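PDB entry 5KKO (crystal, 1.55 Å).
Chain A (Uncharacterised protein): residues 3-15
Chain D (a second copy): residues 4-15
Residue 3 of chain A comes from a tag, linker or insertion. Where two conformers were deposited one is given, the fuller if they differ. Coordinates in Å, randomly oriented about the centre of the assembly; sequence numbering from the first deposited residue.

Chain A 3-15: AMKYFQIDELTLN
Chain D 4-15: MKYFQIDELTLN

Strands A6-10 and D5-10 pair antiparallel about Gln A8 and Gln D8 (CA-CA 4.8 Å), their axes 4.3 Å apart at 146°; in each copy a helix begins at residue 11. Strand phi/psi values lie near -110/145, helical ones near -60/-43.

Ala A3, a tag residue, lies beyond reach of chain D. Selenomethionine Met A4 (chi1 t, chi2 p, chi3 m) curls over the start of the D helix, its CE 3.2 Å from Glu D11 CB and its SE 3.6 Å from Leu D12 CD1. Lys A5, all-t, leads its amine away, while its O accepts from Glu D11 N at 2.8 Å, tying the residue just before the A strand to the first residue of the D helix.

Tyr A6 (m) shares a face with Gln A8, Gln D8 and Asp D10; its CE1 lies 3.5 Å from Asp D10 CB. One water donates to both Tyr A6 O (3.1 Å) and Gln D8 OE1 (2.6 Å).

Phe A7 and Ile D9 bond reciprocally: Phe A7 N to Ile D9 O, 2.8 Å; Ile D9 N to Phe A7 O, 2.7 Å. On the other face, the Phe A7 ring (chi1 m, chi2 80°) receives Leu D14 CD2 3.7 Å from its centroid, a CH-pi contact near the normal.

Gln A8 (m, t) places NE2 over the Tyr D6 ring, 3.7 Å from CD1. Ile A9 (t, t) repeats the paired bonding: its N reaches Phe D7 O at 2.9 Å, and Phe D7 N reaches Ile A9 O at 2.8 Å. Ile A9 CG2 packs 3.9 Å from Ile D9 CD1.

Asp A10 (p) N-caps its helix: OD1 accepts from Thr A13 N (2.9 Å) and Thr A13 OG1 (2.8 Å). Glu A11 CB meets the Phe D7 ring edge, 3.7 Å from CE2, whereas Leu A14 (t, p) sets CD2 3.8 Å from the Phe D7 centroid, over the ring face.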

# COMPACT_ATOMS: atom_id res chain seq x y z
N ALA A 3 1.90 -2.08 -26.83
CA ALA A 3 2.84 -1.40 -25.94
C ALA A 3 2.16 -0.31 -25.09
O ALA A 3 2.03 0.85 -25.51
CB ALA A 3 3.95 -0.80 -26.73
N MSE A 4 1.78 -0.62 -23.85
CA MSE A 4 0.89 0.23 -23.08
C MSE A 4 1.34 0.22 -21.67
O MSE A 4 1.49 -0.82 -21.10
CB MSE A 4 -0.52 -0.32 -23.21
CG MSE A 4 -1.47 0.31 -22.19
SE MSE A 4 -2.11 2.07 -22.80
CE MSE A 4 -0.59 3.19 -22.45
N LYS A 5 1.31 1.37 -21.04
CA LYS A 5 1.73 1.49 -19.66
C LYS A 5 0.52 1.19 -18.78
O LYS A 5 -0.61 1.62 -19.10
CB LYS A 5 2.30 2.87 -19.40
CG LYS A 5 2.89 3.00 -18.04
CD LYS A 5 3.71 4.28 -17.95
CE LYS A 5 4.07 4.54 -16.52
NZ LYS A 5 5.08 5.61 -16.23
N TYR A 6 0.73 0.36 -17.76
CA TYR A 6 -0.30 0.10 -16.75
C TYR A 6 0.18 0.53 -15.38
O TYR A 6 1.36 0.43 -15.05
CB TYR A 6 -0.69 -1.36 -16.69
CG TYR A 6 -1.47 -1.83 -17.87
CD1 TYR A 6 -2.85 -2.00 -17.77
CD2 TYR A 6 -0.85 -2.12 -19.05
CE1 TYR A 6 -3.61 -2.47 -18.81
CE2 TYR A 6 -1.60 -2.58 -20.16
CZ TYR A 6 -2.98 -2.75 -20.02
OH TYR A 6 -3.66 -3.21 -21.15
N PHE A 7 -0.79 0.94 -14.57
CA PHE A 7 -0.58 1.44 -13.23
C PHE A 7 -1.33 0.55 -12.24
O PHE A 7 -2.53 0.27 -12.39
CB PHE A 7 -1.10 2.90 -13.12
CG PHE A 7 -0.45 3.86 -14.07
CD1 PHE A 7 -0.83 3.94 -15.42
CD2 PHE A 7 0.54 4.68 -13.63
CE1 PHE A 7 -0.17 4.83 -16.31
CE2 PHE A 7 1.20 5.58 -14.49
CZ PHE A 7 0.86 5.68 -15.82
N GLN A 8 -0.67 0.22 -11.15
CA GLN A 8 -1.25 -0.63 -10.12
C GLN A 8 -2.02 0.20 -9.11
O GLN A 8 -1.58 1.28 -8.71
CB GLN A 8 -0.16 -1.39 -9.37
CG GLN A 8 0.85 -2.13 -10.15
CD GLN A 8 1.74 -2.91 -9.20
OE1 GLN A 8 2.77 -3.45 -9.60
NE2 GLN A 8 1.34 -2.98 -7.93
N ILE A 9 -3.17 -0.30 -8.69
CA ILE A 9 -3.92 0.31 -7.60
C ILE A 9 -4.38 -0.82 -6.69
O ILE A 9 -4.82 -1.88 -7.16
CB ILE A 9 -5.11 1.13 -8.15
CG1 ILE A 9 -5.80 1.93 -7.04
CG2 ILE A 9 -6.12 0.23 -8.79
CD1 ILE A 9 -6.95 2.78 -7.52
N ASP A 10 -4.24 -0.62 -5.37
CA ASP A 10 -4.73 -1.61 -4.44
C ASP A 10 -6.24 -1.60 -4.38
O ASP A 10 -6.89 -0.58 -4.64
CB ASP A 10 -4.15 -1.34 -3.06
CG ASP A 10 -4.43 0.06 -2.60
OD1 ASP A 10 -5.28 0.20 -1.70
OD2 ASP A 10 -3.80 1.01 -3.14
N GLU A 11 -6.80 -2.75 -3.98
CA GLU A 11 -8.26 -2.89 -3.95
C GLU A 11 -8.92 -1.90 -3.00
O GLU A 11 -9.99 -1.36 -3.30
CB GLU A 11 -8.65 -4.32 -3.57
CG GLU A 11 -10.16 -4.48 -3.39
CD GLU A 11 -10.72 -5.86 -3.73
OE1 GLU A 11 -11.80 -5.91 -4.40
OE2 GLU A 11 -10.09 -6.88 -3.35
N LEU A 12 -8.33 -1.67 -1.83
CA LEU A 12 -8.96 -0.76 -0.88
C LEU A 12 -9.06 0.66 -1.44
O LEU A 12 -10.11 1.31 -1.34
CB LEU A 12 -8.18 -0.81 0.44
CG LEU A 12 -8.49 0.27 1.46
CD1 LEU A 12 -9.96 0.18 1.84
CD2 LEU A 12 -7.61 0.09 2.71
N THR A 13 -7.99 1.15 -2.07
CA THR A 13 -8.03 2.50 -2.62
C THR A 13 -9.04 2.61 -3.77
O THR A 13 -9.75 3.62 -3.89
CB THR A 13 -6.65 2.90 -3.08
OG1 THR A 13 -5.80 2.96 -1.93
CG2 THR A 13 -6.66 4.35 -3.62
N LEU A 14 -9.12 1.59 -4.60
CA LEU A 14 -10.08 1.60 -5.69
C LEU A 14 -11.50 1.63 -5.13
O LEU A 14 -12.32 2.44 -5.59
CB LEU A 14 -9.83 0.41 -6.62
CG LEU A 14 -10.86 0.12 -7.71
CD1 LEU A 14 -10.69 1.26 -8.56
CD2 LEU A 14 -10.39 -1.15 -8.43
N ASN A 15 -11.81 0.74 -4.16
CA ASN A 15 -13.11 0.78 -3.50
C ASN A 15 -13.40 2.14 -2.87
O ASN A 15 -14.55 2.63 -2.92
CB ASN A 15 -13.17 -0.31 -2.42
CG ASN A 15 -13.42 -1.65 -2.97
OD1 ASN A 15 -13.90 -1.81 -4.10
ND2 ASN A 15 -13.12 -2.67 -2.15
N MSE D 4 -1.51 -10.26 -1.70
CA MSE D 4 -2.22 -9.02 -1.99
C MSE D 4 -2.98 -9.15 -3.29
O MSE D 4 -2.79 -10.10 -4.06
CB MSE D 4 -1.25 -7.84 -2.05
CG MSE D 4 -0.56 -7.59 -0.72
SE MSE D 4 -1.80 -7.74 0.80
CE MSE D 4 -3.10 -6.37 0.26
N LYS D 5 -3.88 -8.20 -3.53
CA LYS D 5 -4.62 -8.13 -4.78
C LYS D 5 -4.54 -6.71 -5.31
O LYS D 5 -5.01 -5.78 -4.65
CB LYS D 5 -6.09 -8.55 -4.57
N TYR D 6 -3.94 -6.54 -6.49
CA TYR D 6 -3.94 -5.24 -7.15
C TYR D 6 -4.73 -5.27 -8.45
O TYR D 6 -4.87 -6.29 -9.12
CB TYR D 6 -2.51 -4.80 -7.43
CG TYR D 6 -1.76 -4.29 -6.24
CD1 TYR D 6 -1.73 -2.93 -5.95
CD2 TYR D 6 -1.08 -5.16 -5.40
CE1 TYR D 6 -1.06 -2.44 -4.87
CE2 TYR D 6 -0.40 -4.68 -4.29
CZ TYR D 6 -0.40 -3.31 -4.04
OH TYR D 6 0.28 -2.82 -2.94
N PHE D 7 -5.22 -4.11 -8.85
CA PHE D 7 -5.79 -3.94 -10.18
C PHE D 7 -4.82 -3.16 -11.05
O PHE D 7 -4.04 -2.35 -10.54
CB PHE D 7 -7.14 -3.20 -10.12
CG PHE D 7 -8.19 -3.95 -9.33
CD1 PHE D 7 -9.11 -4.71 -10.00
CD2 PHE D 7 -8.20 -3.96 -7.96
CE1 PHE D 7 -10.05 -5.47 -9.32
CE2 PHE D 7 -9.14 -4.70 -7.24
CZ PHE D 7 -10.10 -5.44 -7.95
N GLN D 8 -4.91 -3.37 -12.37
CA GLN D 8 -4.12 -2.64 -13.34
C GLN D 8 -5.01 -1.64 -14.05
O GLN D 8 -6.10 -1.99 -14.53
CB GLN D 8 -3.52 -3.59 -14.38
CG GLN D 8 -2.56 -4.62 -13.77
CD GLN D 8 -1.12 -4.13 -13.65
OE1 GLN D 8 -0.86 -2.95 -13.39
NE2 GLN D 8 -0.17 -5.05 -13.86
N ILE D 9 -4.56 -0.39 -14.11
CA ILE D 9 -5.21 0.65 -14.90
C ILE D 9 -4.34 0.97 -16.12
O ILE D 9 -3.22 1.47 -15.96
CB ILE D 9 -5.42 1.90 -14.06
CG1 ILE D 9 -6.11 1.52 -12.76
CG2 ILE D 9 -6.20 2.99 -14.87
CD1 ILE D 9 -6.29 2.70 -11.78
N ASP D 10 -4.90 0.79 -17.34
CA ASP D 10 -4.13 1.19 -18.52
C ASP D 10 -4.02 2.73 -18.56
O ASP D 10 -4.92 3.45 -18.07
CB ASP D 10 -4.75 0.66 -19.81
CG ASP D 10 -6.12 1.23 -20.04
OD1 ASP D 10 -7.10 0.74 -19.44
OD2 ASP D 10 -6.19 2.25 -20.73
N GLU D 11 -2.90 3.21 -19.13
CA GLU D 11 -2.68 4.66 -19.23
C GLU D 11 -3.79 5.38 -20.00
O GLU D 11 -4.09 6.55 -19.67
CB GLU D 11 -1.32 4.93 -19.89
CG GLU D 11 -0.91 6.41 -19.75
CD GLU D 11 0.56 6.63 -19.91
OE1 GLU D 11 1.13 6.14 -20.90
OE2 GLU D 11 1.16 7.27 -19.03
N LEU D 12 -4.38 4.74 -21.01
CA LEU D 12 -5.50 5.35 -21.73
C LEU D 12 -6.65 5.66 -20.80
O LEU D 12 -7.19 6.78 -20.82
CB LEU D 12 -5.98 4.42 -22.86
CG LEU D 12 -5.40 4.52 -24.27
CD1 LEU D 12 -3.92 4.80 -24.24
CD2 LEU D 12 -5.70 3.19 -24.95
N THR D 13 -7.02 4.69 -19.95
CA THR D 13 -8.09 4.87 -18.97
C THR D 13 -7.70 5.92 -17.92
O THR D 13 -8.52 6.74 -17.53
CB THR D 13 -8.41 3.53 -18.30
OG1 THR D 13 -8.88 2.58 -19.29
CG2 THR D 13 -9.48 3.69 -17.25
N LEU D 14 -6.46 5.87 -17.42
CA LEU D 14 -6.06 6.86 -16.42
C LEU D 14 -6.10 8.26 -17.01
O LEU D 14 -6.60 9.19 -16.38
CB LEU D 14 -4.64 6.50 -15.88
CG LEU D 14 -4.00 7.55 -14.97
CD1 LEU D 14 -4.89 7.61 -13.70
CD2 LEU D 14 -2.63 7.12 -14.53
N ASN D 15 -5.56 8.43 -18.21
CA ASN D 15 -5.57 9.74 -18.84
C ASN D 15 -7.00 10.22 -19.16
O ASN D 15 -7.27 11.40 -19.00
CB ASN D 15 -4.73 9.73 -20.11
CG ASN D 15 -3.24 9.71 -19.82
OD1 ASN D 15 -2.80 9.91 -18.71
ND2 ASN D 15 -2.46 9.49 -20.86
O HOH W 1 1.62 -2.11 -13.31